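Long-range contacts in phenolic acid decarboxylase (Sedimentibacter hydroxybenzoicus, PDB 7AE5), which catalyses the reversible decarboxylation of 4-hydroxybenzoate and 3,4-dihydroxybenzoate as an oxygen-sensitive, prenylated-FMN- and manganese-dependent member of the UbiD family: residues Y5-F11 / G208-L212; T65-W71 / W314-L320; F141-K145 / F305-Y309; A255-V259 / H299-I304; G378-K383 / M434-M438. One frame throughout, in Å; residues are numbered along the deposited sequence.

Contact 1. Residues Y5-F11 / G208-L212; sequences YKDLREF and GNNPL
Pro-211 sets its CG over the face of the Phe-11 ring, 3.6 Å from the ring centroid and only 16° from its normal, a CH-pi contact displaced toward CG of the phenylalanine. The Phe-11 side chain leaves the helix with CG anti to the backbone N (chi1 -176°), which lays this face over the proline. Farther along, CB of Leu-8 rests on Asn-209 O at 3.4 Å, while its CD2 lies 4.1 Å from CA of Gly-208. What meets here is the starts of two helices, 8-17 at the N-terminus of the chain and 211-217 in the Rift-related domain, each with its own N-cap. OD1 of Asp-7 takes the N-H of Glu-10 at 2.9 Å, and OD1 of Asn-210 takes that of Leu-212 at 3.1 Å, the donor in the second case well above the amide carbonyl plane. The caps stand close together, with their CA atoms 4.4 Å apart. One layer out, Asp-7 OD2 forms a salt bridge with Arg-300, ND2 of Asn-210 is engaged by Gln-235, and OD1 of Asn-209 pairs with Ser-257. Tyr-5 lays its ring face against CD1 of Phe-11, and its hydroxyl is bound to Leu-76 O, at the helix 71-77 that also packs on Phe-11 and Pro-211.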
# COMPACT_ATOMS: atom_id res chain seq x y z
N TYR C 5 45.56 -22.92 19.22
CA TYR C 5 45.17 -23.99 20.14
C TYR C 5 45.27 -25.33 19.43
O TYR C 5 44.71 -25.51 18.34
CB TYR C 5 43.75 -23.78 20.67
CG TYR C 5 43.51 -22.41 21.26
CD1 TYR C 5 43.09 -21.35 20.47
CD2 TYR C 5 43.72 -22.18 22.61
CE1 TYR C 5 42.87 -20.10 21.02
CE2 TYR C 5 43.51 -20.93 23.17
CZ TYR C 5 43.08 -19.89 22.37
OH TYR C 5 42.87 -18.65 22.91
N LYS C 6 45.99 -26.27 20.05
CA LYS C 6 46.14 -27.60 19.48
C LYS C 6 44.97 -28.52 19.78
O LYS C 6 44.81 -29.54 19.10
CB LYS C 6 47.43 -28.25 20.00
CG LYS C 6 48.61 -28.17 19.03
CD LYS C 6 49.60 -29.29 19.29
CE LYS C 6 50.03 -29.33 20.75
NZ LYS C 6 51.34 -30.02 20.93
N ASP C 7 44.15 -28.18 20.77
CA ASP C 7 43.00 -29.00 21.15
C ASP C 7 42.05 -28.14 21.97
O ASP C 7 42.21 -26.92 22.07
CB ASP C 7 43.44 -30.27 21.89
CG ASP C 7 44.33 -29.97 23.09
OD1 ASP C 7 44.16 -28.92 23.74
OD2 ASP C 7 45.22 -30.80 23.38
N LEU C 8 41.04 -28.78 22.57
CA LEU C 8 40.08 -28.07 23.40
C LEU C 8 40.64 -27.73 24.77
O LEU C 8 40.30 -26.68 25.33
CB LEU C 8 38.80 -28.90 23.55
CG LEU C 8 37.76 -28.45 24.57
CD1 LEU C 8 36.92 -27.32 24.00
CD2 LEU C 8 36.89 -29.62 25.00
N ARG C 9 41.51 -28.59 25.32
CA ARG C 9 42.03 -28.37 26.67
C ARG C 9 42.88 -27.11 26.74
O ARG C 9 42.82 -26.37 27.73
CB ARG C 9 42.84 -29.58 27.12
CG ARG C 9 42.06 -30.87 27.04
CD ARG C 9 42.83 -32.03 27.64
NE ARG C 9 42.04 -33.26 27.61
CZ ARG C 9 42.30 -34.33 28.35
NH1 ARG C 9 43.33 -34.36 29.19
NH2 ARG C 9 41.52 -35.40 28.24
N GLU C 10 43.68 -26.85 25.71
CA GLU C 10 44.43 -25.59 25.66
C GLU C 10 43.48 -24.40 25.64
O GLU C 10 43.72 -23.40 26.33
CB GLU C 10 45.34 -25.57 24.43
CG GLU C 10 46.63 -26.35 24.60
CD GLU C 10 47.39 -26.51 23.29
OE1 GLU C 10 47.12 -25.73 22.35
OE2 GLU C 10 48.24 -27.41 23.20
N PHE C 11 42.39 -24.49 24.88
CA PHE C 11 41.42 -23.41 24.83
C PHE C 11 40.69 -23.27 26.16
O PHE C 11 40.40 -22.15 26.60
CB PHE C 11 40.43 -23.64 23.69
CG PHE C 11 39.43 -22.53 23.52
CD1 PHE C 11 39.86 -21.24 23.25
CD2 PHE C 11 38.08 -22.77 23.62
CE1 PHE C 11 38.95 -20.21 23.09
CE2 PHE C 11 37.16 -21.75 23.46
CZ PHE C 11 37.60 -20.47 23.19
N GLY C 208 34.83 -32.80 21.07
CA GLY C 208 35.84 -32.10 21.85
C GLY C 208 37.02 -31.67 21.00
O GLY C 208 38.02 -32.39 20.92
N ASN C 209 36.92 -30.51 20.37
CA ASN C 209 37.89 -30.09 19.36
C ASN C 209 38.39 -28.68 19.63
O ASN C 209 37.81 -27.92 20.41
CB ASN C 209 37.29 -30.15 17.95
CG ASN C 209 37.07 -31.57 17.46
OD1 ASN C 209 38.03 -32.33 17.29
ND2 ASN C 209 35.82 -31.93 17.23
N ASN C 210 39.49 -28.36 18.97
CA ASN C 210 39.98 -27.00 18.73
C ASN C 210 38.78 -26.15 18.32
O ASN C 210 38.03 -26.54 17.41
CB ASN C 210 41.07 -27.04 17.66
CG ASN C 210 41.56 -25.67 17.23
OD1 ASN C 210 41.12 -24.63 17.72
ND2 ASN C 210 42.49 -25.66 16.28
N PRO C 211 38.55 -25.01 18.97
CA PRO C 211 37.35 -24.21 18.63
C PRO C 211 37.27 -23.80 17.17
O PRO C 211 36.16 -23.59 16.67
CB PRO C 211 37.48 -22.99 19.56
CG PRO C 211 38.90 -23.00 20.05
CD PRO C 211 39.28 -24.44 20.11
N LEU C 212 38.41 -23.69 16.47
CA LEU C 212 38.35 -23.33 15.06
C LEU C 212 37.87 -24.50 14.21
O LEU C 212 37.29 -24.29 13.13
CB LEU C 212 39.72 -22.86 14.56
CG LEU C 212 40.03 -21.37 14.73
CD1 LEU C 212 38.94 -20.51 14.11
CD2 LEU C 212 40.23 -21.03 16.19

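Contact 2. Residues T65-W71 / W314-L320; sequences TNVHGSW and WTEIDYL
Glu-316 and Tyr-319, on the short and weakly bonded helix 316-320, plug into the loop between strand 62-65 and helix 71-77, joining the N-terminal UbiD domain to the chain between strand 304-306 and helix 323-336, deep inside the fold. The glutamate extends fully, with CG anti to its backbone N (chi1 -172°), and OE2 accepts the N-H of His-68 at 2.9 Å in a nearly straight bond; the donor lies above the carboxylate plane. Imidazole and carboxylate are almost coplanar. The face of the imidazole receives CD1 of Leu-320, 3.7 Å from the ring centroid. Beyond His-68 the chain passes through an inverse gamma turn at Gly-69, and the Tyr-319 ring lies against it, with CE2 3.7 Å from Gly-69 C. The edge of the same ring points at the face of Trp-71 in a T-shaped pair, the tyrosine centroid 4.9 Å from that of the five-membered ring and the planes 76° apart. A water links Tyr-319 OH with Trp-71 N, and another joins Asn-66 OD1 to Glu-316 N. Lys-145 forms a salt bridge with Glu-316 OE2 and bonds to His-68 ND1, while His-68 NE2 reaches Pro-211 O. Since NE2 faces a carbonyl and ND1 an ammonium group, the histidine is probably neutral with its proton on NE2, and the buried carboxylate is probably kept ionised by the lysine.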
# COMPACT_ATOMS: atom_id res chain seq x y z
N THR C 65 30.25 -27.09 28.50
CA THR C 65 29.21 -26.52 27.66
C THR C 65 29.37 -25.01 27.59
O THR C 65 30.08 -24.40 28.39
CB THR C 65 27.80 -26.89 28.17
OG1 THR C 65 26.83 -26.60 27.16
CG2 THR C 65 27.47 -26.11 29.43
N ASN C 66 28.69 -24.41 26.60
CA ASN C 66 28.76 -22.97 26.34
C ASN C 66 30.20 -22.53 26.06
O ASN C 66 30.62 -21.44 26.46
CB ASN C 66 28.15 -22.16 27.49
CG ASN C 66 27.60 -20.83 27.03
OD1 ASN C 66 26.90 -20.74 26.02
ND2 ASN C 66 27.91 -19.77 27.78
N VAL C 67 30.95 -23.38 25.36
CA VAL C 67 32.34 -23.08 25.06
C VAL C 67 32.45 -21.88 24.13
O VAL C 67 33.28 -20.99 24.32
CB VAL C 67 33.04 -24.32 24.48
CG1 VAL C 67 34.43 -23.97 23.97
CG2 VAL C 67 33.11 -25.43 25.53
N HIS C 68 31.60 -21.84 23.10
CA HIS C 68 31.57 -20.74 22.14
C HIS C 68 30.57 -19.65 22.51
O HIS C 68 30.38 -18.71 21.73
CB HIS C 68 31.23 -21.26 20.74
CG HIS C 68 32.35 -21.99 20.06
ND1 HIS C 68 32.67 -23.30 20.36
CD2 HIS C 68 33.20 -21.61 19.09
CE1 HIS C 68 33.69 -23.68 19.61
NE2 HIS C 68 34.03 -22.67 18.82
N GLY C 69 29.94 -19.73 23.68
CA GLY C 69 28.74 -18.96 23.93
C GLY C 69 28.88 -17.53 24.43
O GLY C 69 28.16 -17.13 25.35
N SER C 70 29.78 -16.76 23.84
CA SER C 70 29.92 -15.34 24.15
C SER C 70 30.96 -14.74 23.21
O SER C 70 31.82 -15.44 22.68
CB SER C 70 30.34 -15.10 25.61
OG SER C 70 31.69 -15.50 25.84
N TRP C 71 30.86 -13.42 23.02
CA TRP C 71 31.83 -12.73 22.19
C TRP C 71 33.21 -12.68 22.84
O TRP C 71 34.21 -12.50 22.14
CB TRP C 71 31.34 -11.33 21.86
CG TRP C 71 30.20 -11.35 20.90
CD1 TRP C 71 28.93 -10.89 21.13
CD2 TRP C 71 30.20 -11.90 19.58
NE1 TRP C 71 28.15 -11.10 20.01
CE2 TRP C 71 28.91 -11.72 19.05
CE3 TRP C 71 31.18 -12.51 18.79
CZ2 TRP C 71 28.57 -12.14 17.77
CZ3 TRP C 71 30.83 -12.93 17.51
CH2 TRP C 71 29.54 -12.73 17.01
N TRP C 314 19.40 -15.74 22.21
CA TRP C 314 20.65 -16.34 21.75
C TRP C 314 21.15 -17.42 22.70
O TRP C 314 21.02 -17.31 23.92
CB TRP C 314 21.73 -15.27 21.60
CG TRP C 314 21.79 -14.64 20.24
CD1 TRP C 314 20.73 -14.27 19.45
CD2 TRP C 314 22.97 -14.30 19.49
NE1 TRP C 314 21.18 -13.72 18.27
CE2 TRP C 314 22.55 -13.74 18.27
CE3 TRP C 314 24.34 -14.43 19.74
CZ2 TRP C 314 23.45 -13.30 17.31
CZ3 TRP C 314 25.24 -13.99 18.78
CH2 TRP C 314 24.79 -13.43 17.58
N THR C 315 21.72 -18.48 22.13
CA THR C 315 22.45 -19.49 22.89
C THR C 315 23.81 -19.65 22.22
O THR C 315 24.23 -18.83 21.39
CB THR C 315 21.67 -20.81 23.00
OG1 THR C 315 21.49 -21.38 21.69
CG2 THR C 315 20.31 -20.59 23.64
N GLU C 316 24.52 -20.73 22.56
CA GLU C 316 25.84 -20.95 21.98
C GLU C 316 25.76 -21.13 20.47
O GLU C 316 26.65 -20.67 19.74
CB GLU C 316 26.50 -22.16 22.63
CG GLU C 316 27.94 -22.35 22.22
CD GLU C 316 28.54 -23.63 22.75
OE1 GLU C 316 27.87 -24.32 23.55
OE2 GLU C 316 29.69 -23.94 22.38
N ILE C 317 24.70 -21.77 19.98
CA ILE C 317 24.59 -22.08 18.56
C ILE C 317 24.64 -20.82 17.71
O ILE C 317 25.19 -20.82 16.60
CB ILE C 317 23.31 -22.90 18.28
CG1 ILE C 317 23.23 -23.31 16.81
CG2 ILE C 317 22.07 -22.11 18.68
CD1 ILE C 317 24.30 -24.30 16.39
N ASP C 318 24.08 -19.71 18.21
CA ASP C 318 24.08 -18.47 17.45
C ASP C 318 25.50 -17.96 17.21
O ASP C 318 25.78 -17.38 16.16
CB ASP C 318 23.24 -17.42 18.16
CG ASP C 318 21.79 -17.85 18.33
OD1 ASP C 318 20.98 -17.57 17.42
OD2 ASP C 318 21.47 -18.48 19.36
N TYR C 319 26.40 -18.18 18.17
CA TYR C 319 27.78 -17.77 17.97
C TYR C 319 28.50 -18.68 16.97
O TYR C 319 29.45 -18.25 16.32
CB TYR C 319 28.52 -17.74 19.31
CG TYR C 319 27.95 -16.72 20.27
CD1 TYR C 319 28.37 -15.39 20.24
CD2 TYR C 319 26.97 -17.07 21.19
CE1 TYR C 319 27.85 -14.46 21.12
CE2 TYR C 319 26.44 -16.14 22.07
CZ TYR C 319 26.89 -14.83 22.03
OH TYR C 319 26.36 -13.90 22.90
N LEU C 320 28.04 -19.94 16.84
CA LEU C 320 28.61 -20.83 15.83
C LEU C 320 28.16 -20.49 14.41
O LEU C 320 28.71 -21.06 13.46
CB LEU C 320 28.25 -22.29 16.13
CG LEU C 320 29.03 -23.08 17.18
CD1 LEU C 320 30.52 -22.82 17.08
CD2 LEU C 320 28.53 -22.82 18.59
O HOH W 1 26.14 -24.53 25.25
O HOH W 2 24.45 -21.98 25.53
O HOH W 3 30.06 -25.95 24.12
O HOH W 4 28.42 -12.38 24.46

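Contact 3. Residues F141-K145 / F305-Y309; sequences FYISK and FENLY
Lys-145, Leu-308 and Ser-144 dominate this crossing, where residues 142-145 and 305-308 run at about 85° to each other. Lys-145 is extended along its whole length, from chi1 -152° outward, and so spans the other segment: its CB packs 4.0 Å from CB of Leu-308, the two side chains crossing at about a right angle, and its tip reaches Glu-306. There NZ forms a salt bridge with OE2 at 2.7 Å, approaching on the anti side and somewhat out of the carboxylate plane. A water bridges the same NZ to Asn-307 O, though both NZ and the water have more acceptors around them than protons. Ser-144 turns its hydroxyl onto the backbone, donating to Leu-308 O at 2.6 Å, in the carbonyl plane and on a lone pair. Its own N-H goes to OD1 of Asn-307 at 2.9 Å, nearly straight at 171°, while ND2 of that amide donates to Tyr-142 O at 3.2 Å. With a bond at each end, the amide is fixed in rotation and ties the edge of the Rift-related beta domain to the small sheet that includes strand 62-65. Ile-143 adds an apolar touch at the edge of the Phe-305 ring. Glu-306 OE1 receives Asn-209 N. With Glu-316 as a second carboxylate beside NZ, the buried ammonium would probably stay protonated.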
# COMPACT_ATOMS: atom_id res chain seq x y z
N PHE C 141 18.89 -38.66 24.20
CA PHE C 141 20.09 -37.93 24.57
C PHE C 141 20.90 -37.64 23.31
O PHE C 141 21.11 -38.54 22.49
CB PHE C 141 20.93 -38.73 25.58
CG PHE C 141 20.14 -39.25 26.75
CD1 PHE C 141 19.07 -38.52 27.27
CD2 PHE C 141 20.46 -40.46 27.34
CE1 PHE C 141 18.35 -39.00 28.35
CE2 PHE C 141 19.74 -40.94 28.42
CZ PHE C 141 18.68 -40.21 28.92
N TYR C 142 21.35 -36.40 23.17
CA TYR C 142 21.91 -35.92 21.91
C TYR C 142 23.36 -35.50 22.07
O TYR C 142 23.73 -34.87 23.06
CB TYR C 142 21.10 -34.75 21.37
CG TYR C 142 20.02 -35.13 20.38
CD1 TYR C 142 18.80 -35.63 20.80
CD2 TYR C 142 20.23 -34.98 19.01
CE1 TYR C 142 17.81 -35.98 19.90
CE2 TYR C 142 19.25 -35.32 18.10
CZ TYR C 142 18.05 -35.82 18.55
OH TYR C 142 17.08 -36.16 17.64
N ILE C 143 24.17 -35.85 21.07
CA ILE C 143 25.49 -35.26 20.88
C ILE C 143 25.30 -34.10 19.91
O ILE C 143 25.03 -34.31 18.72
CB ILE C 143 26.49 -36.29 20.34
CG1 ILE C 143 26.59 -37.49 21.28
CG2 ILE C 143 27.85 -35.65 20.14
CD1 ILE C 143 27.27 -38.68 20.66
N SER C 144 25.42 -32.87 20.41
CA SER C 144 24.97 -31.69 19.69
C SER C 144 26.10 -30.82 19.16
O SER C 144 25.82 -29.77 18.56
CB SER C 144 24.06 -30.85 20.59
OG SER C 144 24.82 -30.11 21.52
N LYS C 145 27.36 -31.20 19.36
CA LYS C 145 28.46 -30.34 18.93
C LYS C 145 29.57 -31.15 18.26
O LYS C 145 30.75 -30.80 18.37
CB LYS C 145 29.03 -29.54 20.10
CG LYS C 145 29.66 -28.22 19.70
CD LYS C 145 30.38 -27.60 20.88
CE LYS C 145 30.96 -26.25 20.52
NZ LYS C 145 31.54 -25.59 21.72
N PHE C 305 33.54 -34.38 27.43
CA PHE C 305 32.39 -34.34 26.54
C PHE C 305 32.02 -32.88 26.29
O PHE C 305 31.30 -32.27 27.07
CB PHE C 305 31.22 -35.12 27.14
CG PHE C 305 29.99 -35.16 26.26
CD1 PHE C 305 30.10 -35.03 24.88
CD2 PHE C 305 28.74 -35.34 26.82
CE1 PHE C 305 28.97 -35.07 24.08
CE2 PHE C 305 27.60 -35.39 26.02
CZ PHE C 305 27.72 -35.25 24.65
N GLU C 306 32.52 -32.33 25.18
CA GLU C 306 32.19 -30.96 24.79
C GLU C 306 30.85 -30.98 24.07
O GLU C 306 30.77 -31.40 22.91
CB GLU C 306 33.29 -30.37 23.92
CG GLU C 306 33.06 -28.91 23.56
CD GLU C 306 33.76 -28.49 22.28
OE1 GLU C 306 34.41 -29.34 21.64
OE2 GLU C 306 33.66 -27.30 21.91
N ASN C 307 29.80 -30.52 24.75
CA ASN C 307 28.46 -30.52 24.20
C ASN C 307 27.89 -29.11 24.24
O ASN C 307 28.40 -28.23 24.94
CB ASN C 307 27.54 -31.49 24.95
CG ASN C 307 26.56 -32.19 24.04
OD1 ASN C 307 26.84 -32.41 22.86
ND2 ASN C 307 25.40 -32.55 24.58
N LEU C 308 26.81 -28.91 23.49
CA LEU C 308 26.23 -27.59 23.29
C LEU C 308 24.76 -27.59 23.69
O LEU C 308 24.03 -28.53 23.37
CB LEU C 308 26.38 -27.16 21.81
CG LEU C 308 25.55 -26.02 21.21
CD1 LEU C 308 26.32 -25.39 20.06
CD2 LEU C 308 24.19 -26.50 20.69
N TYR C 309 24.34 -26.54 24.37
CA TYR C 309 22.93 -26.28 24.60
C TYR C 309 22.42 -25.28 23.58
O TYR C 309 23.08 -24.28 23.29
CB TYR C 309 22.66 -25.75 26.01
CG TYR C 309 21.21 -25.34 26.19
CD1 TYR C 309 20.22 -26.30 26.40
CD2 TYR C 309 20.82 -24.01 26.12
CE1 TYR C 309 18.89 -25.93 26.55
CE2 TYR C 309 19.50 -23.64 26.27
CZ TYR C 309 18.54 -24.61 26.48
OH TYR C 309 17.22 -24.25 26.63
O HOH W 5 28.67 -32.76 21.31
O HOH W 3 30.06 -25.95 24.12
O HOH W 6 32.24 -31.28 20.59

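Contact 4. Residues A255-V259 / H299-I304; sequences AGSEV and HRTNPI
Glu-258 and Ile-304 cross at a slant, the glutamate folded back at chi2 (-93°) until its carboxylate lies flat beneath the backbone of Ile-304. The N-H of Ile-304 accordingly meets OE1 at 2.9 Å from above the carboxylate plane, 69° out of it, and CD1 of the isoleucine lies 3.7 Å from OE2. Arg-300 bends at chi3 and lays its CG 3.1 Å from Ser-257 O; its NH1 then reaches Gly-256 O in a weak bond, the oxygen sitting at the edge of the guanidinium. Backbone pairing underlies this: Glu-258 O accepts Arg-300 N at 2.9 Å, and Val-259 forms an antiparallel, non-hydrogen-bonded pair with His-299 at the ends of strands 259-265 and 287-299. Glu-258 and Val-259 together face Ile-207, a classic beta bulge in the sheet of the Rift-related domain. On the side of Val-259, CG2 packs 3.7 Å from CB of Pro-303. From helix 8-17, Arg-9 forms a salt bridge with Glu-258 OE2, while NH1 of Arg-300 is also held by Asp-7.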
# COMPACT_ATOMS: atom_id res chain seq x y z
N ALA C 255 44.05 -34.43 15.30
CA ALA C 255 44.90 -35.23 16.19
C ALA C 255 44.46 -35.10 17.64
O ALA C 255 44.54 -36.07 18.39
CB ALA C 255 46.36 -34.83 16.02
N GLY C 256 43.94 -33.94 18.03
CA GLY C 256 43.65 -33.66 19.42
C GLY C 256 42.22 -33.79 19.89
O GLY C 256 41.91 -33.31 20.98
N SER C 257 41.34 -34.43 19.11
CA SER C 257 39.97 -34.61 19.57
C SER C 257 39.92 -35.42 20.85
O SER C 257 40.68 -36.38 21.04
CB SER C 257 39.13 -35.30 18.50
OG SER C 257 39.26 -34.65 17.26
N GLU C 258 39.00 -35.05 21.73
CA GLU C 258 38.81 -35.80 22.96
C GLU C 258 38.25 -37.18 22.68
O GLU C 258 38.66 -38.16 23.31
CB GLU C 258 37.91 -35.02 23.91
CG GLU C 258 38.48 -33.68 24.34
CD GLU C 258 39.25 -33.77 25.63
OE1 GLU C 258 39.32 -34.87 26.22
OE2 GLU C 258 39.79 -32.74 26.07
N VAL C 259 37.31 -37.28 21.74
CA VAL C 259 36.66 -38.54 21.40
C VAL C 259 36.51 -38.61 19.88
O VAL C 259 36.18 -37.60 19.24
CB VAL C 259 35.28 -38.69 22.09
CG1 VAL C 259 34.62 -40.00 21.71
CG2 VAL C 259 35.42 -38.59 23.60
N HIS C 299 39.83 -42.34 21.96
CA HIS C 299 39.65 -41.17 22.81
C HIS C 299 40.90 -40.92 23.65
O HIS C 299 41.67 -41.84 23.94
CB HIS C 299 38.43 -41.33 23.72
CG HIS C 299 38.59 -42.37 24.79
ND1 HIS C 299 39.21 -42.11 25.99
CD2 HIS C 299 38.21 -43.67 24.83
CE1 HIS C 299 39.20 -43.21 26.73
NE2 HIS C 299 38.60 -44.17 26.05
N ARG C 300 41.08 -39.66 24.04
CA ARG C 300 42.14 -39.28 24.95
C ARG C 300 41.85 -39.81 26.35
O ARG C 300 40.73 -40.22 26.67
CB ARG C 300 42.31 -37.76 24.98
CG ARG C 300 42.34 -37.12 23.60
CD ARG C 300 42.49 -35.61 23.70
NE ARG C 300 43.57 -35.23 24.60
CZ ARG C 300 44.22 -34.07 24.55
NH1 ARG C 300 43.93 -33.16 23.64
NH2 ARG C 300 45.18 -33.82 25.44
N THR C 301 42.87 -39.79 27.21
CA THR C 301 42.69 -40.24 28.58
C THR C 301 41.89 -39.20 29.37
O THR C 301 42.21 -38.01 29.35
CB THR C 301 44.05 -40.48 29.24
OG1 THR C 301 44.80 -41.41 28.45
CG2 THR C 301 43.86 -41.04 30.64
N ASN C 302 40.86 -39.67 30.07
CA ASN C 302 39.90 -38.81 30.74
C ASN C 302 39.30 -37.78 29.77
O ASN C 302 39.47 -36.58 29.95
CB ASN C 302 40.53 -38.11 31.94
CG ASN C 302 40.64 -39.02 33.15
OD1 ASN C 302 39.97 -38.81 34.17
ND2 ASN C 302 41.50 -40.03 33.06
N PRO C 303 38.59 -38.24 28.73
CA PRO C 303 38.07 -37.30 27.74
C PRO C 303 37.00 -36.40 28.32
O PRO C 303 36.35 -36.71 29.32
CB PRO C 303 37.48 -38.22 26.65
CG PRO C 303 37.20 -39.49 27.35
CD PRO C 303 38.24 -39.63 28.42
N ILE C 304 36.81 -35.27 27.64
CA ILE C 304 35.88 -34.23 28.06
C ILE C 304 34.78 -34.13 27.01
O ILE C 304 35.05 -33.85 25.84
CB ILE C 304 36.59 -32.88 28.25
CG1 ILE C 304 37.56 -32.95 29.43
CG2 ILE C 304 35.57 -31.78 28.45
CD1 ILE C 304 38.61 -31.87 29.43

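Contact 5. Residues G378-K383 / M434-M438; sequences GMPYSK and MHTKM
Lys-437 turns sharply near its root, with CG beside the backbone N (chi1 -54°) and a second bend at chi2 (-70°), then runs straight to the C-terminal end of helix 378-381. There NZ donates to Met-379 O, in the helix, at 2.9 Å and to Ser-382 O, just past it, at 2.7 Å, both met from above their carbonyl planes. ND1 of His-435 at 3.1 Å and Pro-421 O are also within bonding reach, four acceptors for three N-H, so some must share. Lys-383 instead uses its aliphatic part, in a CH-pi contact. Its CB lies over the imidazole face of His-435, 3.8 Å from the centroid; with CG anti to the backbone N (chi1 -179°) the chain runs on across the ring, CD 3.6 Å from CD2. Asp-426 binds both His-435 NE2 and Lys-383 NZ, and this NZ also reaches Val-408 O of a neighbouring copy. On the backbone, Met-438 N donates to Lys-383 O at 2.9 Å. That bond opens the parallel pairing of strands 384-388 and 434-441, inner strands of the mixed sheet in the UbiD C-terminal domain, packed here against two other copies of the protein.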
# COMPACT_ATOMS: atom_id res chain seq x y z
N GLY C 378 21.41 -14.84 0.63
CA GLY C 378 20.51 -13.76 0.99
C GLY C 378 19.18 -13.82 0.28
O GLY C 378 18.16 -13.40 0.84
N MET C 379 19.16 -14.32 -0.96
CA MET C 379 17.94 -14.43 -1.75
C MET C 379 16.83 -15.18 -1.02
O MET C 379 15.73 -14.63 -0.88
CB MET C 379 18.20 -15.10 -3.10
CG MET C 379 17.03 -15.02 -4.05
SD MET C 379 17.47 -15.46 -5.72
CE MET C 379 18.35 -13.99 -6.14
N PRO C 380 17.05 -16.43 -0.55
CA PRO C 380 15.96 -17.14 0.11
C PRO C 380 15.90 -16.90 1.62
O PRO C 380 14.82 -17.02 2.21
CB PRO C 380 16.26 -18.60 -0.20
CG PRO C 380 17.74 -18.66 -0.26
CD PRO C 380 18.21 -17.32 -0.77
N TYR C 381 17.02 -16.56 2.25
CA TYR C 381 17.07 -16.45 3.70
C TYR C 381 16.70 -15.06 4.21
O TYR C 381 15.89 -14.92 5.13
CB TYR C 381 18.46 -16.83 4.22
CG TYR C 381 18.68 -18.30 4.46
CD1 TYR C 381 19.13 -19.13 3.44
CD2 TYR C 381 18.45 -18.86 5.71
CE1 TYR C 381 19.34 -20.48 3.66
CE2 TYR C 381 18.65 -20.21 5.94
CZ TYR C 381 19.10 -21.01 4.91
OH TYR C 381 19.31 -22.35 5.13
N SER C 382 17.30 -14.03 3.62
CA SER C 382 17.31 -12.70 4.22
C SER C 382 15.94 -12.05 4.03
O SER C 382 15.55 -11.70 2.91
CB SER C 382 18.41 -11.86 3.58
OG SER C 382 19.68 -12.29 4.03
N LYS C 383 15.21 -11.88 5.13
CA LYS C 383 13.88 -11.28 5.11
C LYS C 383 13.88 -9.82 5.53
O LYS C 383 13.16 -9.01 4.94
CB LYS C 383 12.92 -12.08 6.00
CG LYS C 383 11.50 -11.54 6.01
CD LYS C 383 10.59 -12.41 6.87
CE LYS C 383 11.04 -12.42 8.32
NZ LYS C 383 10.20 -13.32 9.16
N MET C 434 7.82 -19.05 1.17
CA MET C 434 7.88 -17.78 0.45
C MET C 434 8.04 -16.63 1.44
O MET C 434 7.54 -16.69 2.57
CB MET C 434 6.62 -17.56 -0.40
CG MET C 434 6.30 -18.72 -1.31
SD MET C 434 7.41 -18.80 -2.73
CE MET C 434 7.16 -17.18 -3.45
N HIS C 435 8.75 -15.60 1.00
CA HIS C 435 9.01 -14.43 1.82
C HIS C 435 8.31 -13.21 1.24
O HIS C 435 8.15 -13.07 0.02
CB HIS C 435 10.51 -14.13 1.93
CG HIS C 435 11.15 -14.69 3.16
ND1 HIS C 435 12.50 -14.94 3.24
CD2 HIS C 435 10.63 -15.04 4.36
CE1 HIS C 435 12.78 -15.43 4.43
NE2 HIS C 435 11.66 -15.50 5.13
N THR C 436 7.89 -12.33 2.13
CA THR C 436 7.65 -10.93 1.81
C THR C 436 8.81 -10.16 2.44
O THR C 436 8.94 -10.13 3.67
CB THR C 436 6.30 -10.45 2.33
OG1 THR C 436 5.26 -10.97 1.50
CG2 THR C 436 6.25 -8.95 2.30
N LYS C 437 9.66 -9.59 1.60
CA LYS C 437 10.89 -8.98 2.08
C LYS C 437 10.63 -7.58 2.63
O LYS C 437 9.70 -6.88 2.20
CB LYS C 437 11.93 -8.90 0.96
CG LYS C 437 12.21 -10.22 0.27
CD LYS C 437 12.96 -11.19 1.17
CE LYS C 437 13.52 -12.36 0.38
NZ LYS C 437 14.21 -13.35 1.25
N MET C 438 11.46 -7.17 3.58
CA MET C 438 11.41 -5.83 4.15
C MET C 438 12.80 -5.21 4.07
O MET C 438 13.74 -5.70 4.69
CB MET C 438 10.92 -5.85 5.60
CG MET C 438 10.47 -4.48 6.09
SD MET C 438 10.02 -4.39 7.84
CE MET C 438 10.45 -6.03 8.41

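Overall arrangement
All five contacts are largely buried, but only contact 2 lies near the middle of the chain. Contacts 2 and 3 share a water and Lys-145, so the N-terminal domain loop, the Rift-related domain and helix 316-320 meet at one polar knot. Contact 1 borders it and is tied to contact 4 by salt bridges from Asp-7 and Arg-9, at the start of helix 8-17. Their chemistry differs: helix caps and a CH-pi touch in contact 1, a buried carboxylate beside aromatic packing in contact 2, a salt bridge and side-chain bonds to backbone in contact 3, a bulged sheet edge in contact 4. Contact 5 stands apart in the C-terminal domain, meeting two other copies; contact 2 also touches one.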